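Local coordinates for packaging protein UL32 (Human herpesvirus 8 type M, PDB 6XF9) that forms a pentameric ring required for herpesviral packaging and probably helps bring new capsids to nuclear replication compartments for genome cleavage and packaging, at residues Lys19-Ser24 with Gln275-Met280; Gln41-Leu46 with Phe158-Leu163. All coordinates share one frame; numbering follows the deposited sequence.

Contact 1. Residues Lys19-Ser24 with Gln275-Met280; sequences KLLAAS and QGPCLM
Ser24, just past the C-terminal end of helix 14-22, meets the turn 275-280 with both its backbone and its side chain. Its carbonyl oxygen takes a hydrogen bond from Leu279 N at 3.2 Å; the N-H points at it fairly straight (159°) and lies in the carbonyl plane. The same oxygen receives a CA-H...O contact from Pro277 CA at 3.1 Å, so two groups of the turn grip one acceptor. The Ser24 side chain in turn lies against Met280, with OG 3.4 Å from Met280 CG. That hydroxyl is already committed as a donor to Leu20 O in the last turn of helix 14-22, 2.7 Å from OG. Met280 leaves the backbone with CG anti to its carbonyl carbon and then bends at chi3 (77°), which brings CE to 3.7 Å from Leu20 CD2, the two side chains crossing obliquely. Leu21 lies alongside the Pro277 ring, pointing the same way, its CD2 3.6 Å from Pro277 CB. Pro277 is the centre of an inverse gamma turn, and the 3-10 segment that follows carries Leu279 N to Ser24. Trp89 of helix 89-106 and Ile231 of helix 225-235 both pack on Leu21 and Pro277. With its N, O and OG each hydrogen-bonded, Ser24 can be buried among apolar side chains while its carbonyl ties the turn to the helix end.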
loop_
_atom_site.group_PDB
_atom_site.type_symbol
_atom_site.label_atom_id
_atom_site.label_comp_id
_atom_site.label_asym_id
_atom_site.label_seq_id
_atom_site.Cartn_x
_atom_site.Cartn_y
_atom_site.Cartn_z
ATOM N N LYS D 19 8.089 -53.657 -6.987
ATOM C CA LYS D 19 9.076 -52.797 -7.625
ATOM C C LYS D 19 8.624 -51.342 -7.588
ATOM O O LYS D 19 9.460 -50.438 -7.543
ATOM C CB LYS D 19 9.347 -53.261 -9.057
ATOM C CG LYS D 19 9.839 -54.736 -9.146
ATOM C CD LYS D 19 11.090 -54.971 -8.272
ATOM C CE LYS D 19 12.409 -54.438 -8.840
ATOM N NZ LYS D 19 13.599 -54.885 -8.020
ATOM N N LEU D 20 7.303 -51.106 -7.630
ATOM C CA LEU D 20 6.759 -49.755 -7.460
ATOM C C LEU D 20 6.914 -49.261 -6.018
ATOM O O LEU D 20 7.294 -48.105 -5.793
ATOM C CB LEU D 20 5.282 -49.710 -7.871
ATOM C CG LEU D 20 4.547 -48.392 -7.654
ATOM C CD1 LEU D 20 5.194 -47.313 -8.478
ATOM C CD2 LEU D 20 3.090 -48.519 -8.007
ATOM N N LEU D 21 6.579 -50.100 -5.025
ATOM C CA LEU D 21 6.728 -49.673 -3.634
ATOM C C LEU D 21 8.185 -49.366 -3.290
ATOM O O LEU D 21 8.472 -48.384 -2.598
ATOM C CB LEU D 21 6.184 -50.735 -2.683
ATOM C CG LEU D 21 4.687 -50.989 -2.586
ATOM C CD1 LEU D 21 4.425 -52.222 -1.721
ATOM C CD2 LEU D 21 4.007 -49.781 -1.993
ATOM N N ALA D 22 9.124 -50.190 -3.764
ATOM C CA ALA D 22 10.526 -49.931 -3.461
ATOM C C ALA D 22 10.966 -48.603 -4.048
ATOM O O ALA D 22 11.687 -47.838 -3.397
ATOM C CB ALA D 22 11.400 -51.068 -3.977
ATOM N N ALA D 23 10.559 -48.312 -5.287
ATOM C CA ALA D 23 10.871 -47.030 -5.923
ATOM C C ALA D 23 10.067 -45.856 -5.353
ATOM O O ALA D 23 10.214 -44.732 -5.852
ATOM C CB ALA D 23 10.632 -47.132 -7.433
ATOM N N SER D 24 9.213 -46.082 -4.350
ATOM C CA SER D 24 8.350 -45.049 -3.791
ATOM C C SER D 24 8.707 -44.683 -2.351
ATOM O O SER D 24 7.936 -43.979 -1.685
ATOM C CB SER D 24 6.895 -45.502 -3.883
ATOM O OG SER D 24 6.524 -45.616 -5.246
ATOM N N GLN D 275 8.951 -43.376 6.593
ATOM C CA GLN D 275 8.013 -42.547 5.853
ATOM C C GLN D 275 7.227 -43.331 4.817
ATOM O O GLN D 275 6.433 -42.732 4.089
ATOM C CB GLN D 275 8.762 -41.414 5.137
ATOM C CG GLN D 275 9.186 -40.253 6.004
ATOM C CD GLN D 275 9.864 -39.167 5.198
ATOM O OE1 GLN D 275 9.209 -38.324 4.588
ATOM N NE2 GLN D 275 11.178 -39.184 5.184
ATOM N N GLY D 276 7.440 -44.642 4.707
ATOM C CA GLY D 276 6.622 -45.478 3.857
ATOM C C GLY D 276 6.723 -45.118 2.390
ATOM O O GLY D 276 7.523 -44.266 1.986
ATOM N N PRO D 277 5.922 -45.778 1.550
ATOM C CA PRO D 277 5.931 -45.489 0.112
ATOM C C PRO D 277 5.204 -44.178 -0.158
ATOM O O PRO D 277 4.298 -44.105 -0.994
ATOM C CB PRO D 277 5.209 -46.699 -0.484
ATOM C CG PRO D 277 4.267 -47.129 0.594
ATOM C CD PRO D 277 4.853 -46.718 1.923
ATOM N N CYS D 278 5.596 -43.133 0.574
ATOM C CA CYS D 278 4.873 -41.868 0.582
ATOM C C CYS D 278 4.967 -41.129 -0.741
ATOM O O CYS D 278 4.200 -40.186 -0.949
ATOM C CB CYS D 278 5.389 -40.970 1.714
ATOM S SG CYS D 278 7.160 -40.581 1.627
ATOM N N LEU D 279 5.864 -41.534 -1.643
ATOM C CA LEU D 279 5.925 -40.931 -2.966
ATOM C C LEU D 279 4.798 -41.403 -3.859
ATOM O O LEU D 279 4.807 -41.092 -5.056
ATOM C CB LEU D 279 7.278 -41.207 -3.621
ATOM C CG LEU D 279 8.466 -40.591 -2.887
ATOM C CD1 LEU D 279 9.791 -40.967 -3.541
ATOM C CD2 LEU D 279 8.322 -39.083 -2.833
ATOM N N MET D 280 3.857 -42.179 -3.312
ATOM C CA MET D 280 2.608 -42.519 -3.981
ATOM C C MET D 280 1.399 -41.789 -3.409
ATOM O O MET D 280 0.281 -42.000 -3.890
ATOM C CB MET D 280 2.356 -44.023 -3.908
ATOM C CG MET D 280 3.203 -44.833 -4.835
ATOM S SD MET D 280 3.061 -46.552 -4.367
ATOM C CE MET D 280 1.469 -46.990 -5.045
#

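Contact 2. Residues Gln41-Leu46 with Phe158-Leu163; sequences QIHQSL and FIRGML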
loop_
_atom_site.group_PDB
_atom_site.type_symbol
_atom_site.label_atom_id
_atom_site.label_comp_id
_atom_site.label_asym_id
_atom_site.label_seq_id
_atom_site.Cartn_x
_atom_site.Cartn_y
_atom_site.Cartn_z
ATOM N N GLN D 41 13.917 -38.231 -11.273
ATOM C CA GLN D 41 12.844 -38.538 -12.215
ATOM C C GLN D 41 11.500 -38.015 -11.729
ATOM O O GLN D 41 10.734 -37.446 -12.516
ATOM C CB GLN D 41 12.768 -40.050 -12.454
ATOM C CG GLN D 41 11.990 -40.436 -13.693
ATOM C CD GLN D 41 11.668 -41.925 -13.754
ATOM O OE1 GLN D 41 12.571 -42.766 -13.745
ATOM N NE2 GLN D 41 10.378 -42.258 -13.814
ATOM N N ILE D 42 11.182 -38.206 -10.444
ATOM C CA ILE D 42 9.935 -37.664 -9.914
ATOM C C ILE D 42 9.918 -36.153 -10.093
ATOM O O ILE D 42 8.921 -35.568 -10.525
ATOM C CB ILE D 42 9.762 -38.063 -8.439
ATOM C CG1 ILE D 42 9.549 -39.567 -8.316
ATOM C CG2 ILE D 42 8.593 -37.315 -7.817
ATOM C CD1 ILE D 42 9.479 -40.044 -6.890
ATOM N N HIS D 43 11.028 -35.497 -9.756
ATOM C CA HIS D 43 11.110 -34.056 -9.949
ATOM C C HIS D 43 10.939 -33.696 -11.423
ATOM O O HIS D 43 10.419 -32.619 -11.752
ATOM C CB HIS D 43 12.443 -33.530 -9.413
ATOM C CG HIS D 43 12.553 -32.041 -9.449
ATOM N ND1 HIS D 43 12.432 -31.267 -8.313
ATOM C CD2 HIS D 43 12.740 -31.179 -10.479
ATOM C CE1 HIS D 43 12.543 -29.990 -8.640
ATOM N NE2 HIS D 43 12.728 -29.910 -9.948
ATOM N N GLN D 44 11.387 -34.581 -12.318
ATOM C CA GLN D 44 11.197 -34.373 -13.750
ATOM C C GLN D 44 9.748 -34.552 -14.165
ATOM O O GLN D 44 9.276 -33.869 -15.082
ATOM C CB GLN D 44 12.096 -35.312 -14.543
ATOM C CG GLN D 44 12.144 -34.978 -16.019
ATOM C CD GLN D 44 13.005 -35.952 -16.795
ATOM O OE1 GLN D 44 13.047 -37.161 -16.496
ATOM N NE2 GLN D 44 13.705 -35.431 -17.811
ATOM N N SER D 45 9.030 -35.477 -13.531
ATOM C CA SER D 45 7.623 -35.655 -13.870
ATOM C C SER D 45 6.790 -34.440 -13.493
ATOM O O SER D 45 5.757 -34.188 -14.126
ATOM C CB SER D 45 7.063 -36.897 -13.184
ATOM O OG SER D 45 7.737 -38.073 -13.620
ATOM N N LEU D 46 7.225 -33.665 -12.490
ATOM C CA LEU D 46 6.501 -32.493 -12.006
ATOM C C LEU D 46 6.936 -31.213 -12.698
ATOM O O LEU D 46 6.708 -30.118 -12.172
ATOM C CB LEU D 46 6.657 -32.376 -10.490
ATOM C CG LEU D 46 5.941 -33.556 -9.825
ATOM C CD1 LEU D 46 6.467 -33.833 -8.438
ATOM C CD2 LEU D 46 4.457 -33.275 -9.759
ATOM N N PHE D 158 3.205 -26.453 -6.989
ATOM C CA PHE D 158 3.108 -26.636 -5.545
ATOM C C PHE D 158 3.279 -28.088 -5.124
ATOM O O PHE D 158 3.637 -28.344 -3.978
ATOM C CB PHE D 158 1.804 -26.083 -5.020
ATOM C CG PHE D 158 1.825 -24.612 -4.846
ATOM C CD1 PHE D 158 1.846 -23.781 -5.950
ATOM C CD2 PHE D 158 1.855 -24.051 -3.567
ATOM C CE1 PHE D 158 1.865 -22.388 -5.790
ATOM C CE2 PHE D 158 1.875 -22.673 -3.392
ATOM C CZ PHE D 158 1.879 -21.837 -4.508
ATOM N N ILE D 159 2.965 -29.061 -5.973
ATOM C CA ILE D 159 3.329 -30.419 -5.593
ATOM C C ILE D 159 4.838 -30.577 -5.633
ATOM O O ILE D 159 5.428 -31.208 -4.749
ATOM C CB ILE D 159 2.610 -31.465 -6.455
ATOM C CG1 ILE D 159 1.126 -31.433 -6.112
ATOM C CG2 ILE D 159 3.171 -32.842 -6.155
ATOM C CD1 ILE D 159 0.275 -32.120 -7.087
ATOM N N ARG D 160 5.488 -30.004 -6.656
ATOM C CA ARG D 160 6.947 -30.049 -6.725
ATOM C C ARG D 160 7.582 -29.370 -5.507
ATOM O O ARG D 160 8.641 -29.799 -5.039
ATOM C CB ARG D 160 7.435 -29.397 -8.022
ATOM C CG ARG D 160 8.809 -29.894 -8.424
ATOM C CD ARG D 160 9.278 -29.400 -9.800
ATOM N NE ARG D 160 9.549 -27.969 -9.798
ATOM C CZ ARG D 160 8.825 -27.064 -10.444
ATOM N NH1 ARG D 160 7.782 -27.439 -11.178
ATOM N NH2 ARG D 160 9.154 -25.777 -10.362
ATOM N N GLY D 161 6.960 -28.306 -4.992
ATOM C CA GLY D 161 7.424 -27.715 -3.744
ATOM C C GLY D 161 7.412 -28.701 -2.588
ATOM O O GLY D 161 8.354 -28.769 -1.803
ATOM N N MET D 162 6.331 -29.472 -2.454
ATOM C CA MET D 162 6.265 -30.469 -1.384
ATOM C C MET D 162 7.357 -31.524 -1.509
ATOM O O MET D 162 7.777 -32.107 -0.501
ATOM C CB MET D 162 4.897 -31.137 -1.384
ATOM C CG MET D 162 3.806 -30.213 -0.964
ATOM S SD MET D 162 2.276 -31.122 -0.732
ATOM C CE MET D 162 1.599 -31.072 -2.400
ATOM N N LEU D 163 7.810 -31.801 -2.730
ATOM C CA LEU D 163 8.891 -32.762 -2.916
ATOM C C LEU D 163 10.236 -32.172 -2.491
ATOM O O LEU D 163 10.991 -32.799 -1.738
ATOM C CB LEU D 163 8.925 -33.216 -4.377
ATOM C CG LEU D 163 10.033 -34.216 -4.666
ATOM C CD1 LEU D 163 9.715 -35.547 -3.999
ATOM C CD2 LEU D 163 10.254 -34.385 -6.163
#
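Arg160 reaches from helix 145-164 across to the C-terminal end of helix 37-45, and nearly every part of its side chain finds a partner there. CB starts toward the opposing segment and lies 3.9 Å from Leu46 CB. With CG anti to the backbone N, the chain next runs along one face of the His43 imidazole, where CG is 3.7 Å from His43 CE1. CD then sits over that face, 3.7 Å from the ring centroid and displaced toward the rim, in a CH-pi contact. At chi3 the chain bends, so that the guanidinium does not stack on the imidazole; their planes are 61° apart. The bend directs NH1 to the carbonyl oxygen of Leu46, the first residue to leave helical geometry, in a hydrogen bond of 3.1 Å (155° at the hydrogen). Leu46 O lies near the guanidinium plane, whereas NH1 stands somewhat above the carbonyl plane. NH1 also forms a salt bridge with Glu157, on the preceding turn of the same helix, which probably helps to hold the charged tip in place.

Alongside, the contact is aliphatic. Buried Leu46 sends CD2 to 3.9 Å from CG2 of Ile159, also buried, the two chains crossing at about a right angle, and Leu163 brings CD2 to 3.8 Å from CG2 of buried Ile42. Ile125 of helix 124-133 packs on both Ile42 and Leu46, and Phe423 of helix 416-430 on Ile159. The axes of segments 41-45 and 158-163 approach to 10.1 Å, with their N-to-C directions 163° apart, so this is an antiparallel helix pair, with an apolar seam on one side and an arginine bound to the carbonyl at the partner helix's C-terminal end.

The two contacts, their centres 15 Å apart, meet through Leu279, which uses its backbone N in contact 1 and its side-chain methyls to reach contact 2. Leu279 CD1 lies 3.5 Å from Ile42 CD1, and Leu279 CD2 lies 4.0 Å from Leu163 CD1, so the turn 275-280 packs against the apolar side of the antiparallel helix pair. In sequence, both segments of contact 2 fall between those of contact 1. Neither contact supplies a zinc ligand: the side chain of Leu46 is about 12 Å from a bound zinc ion, and that of Cys278 about 12 Å from the side chain of Cys296, a ligand of another zinc.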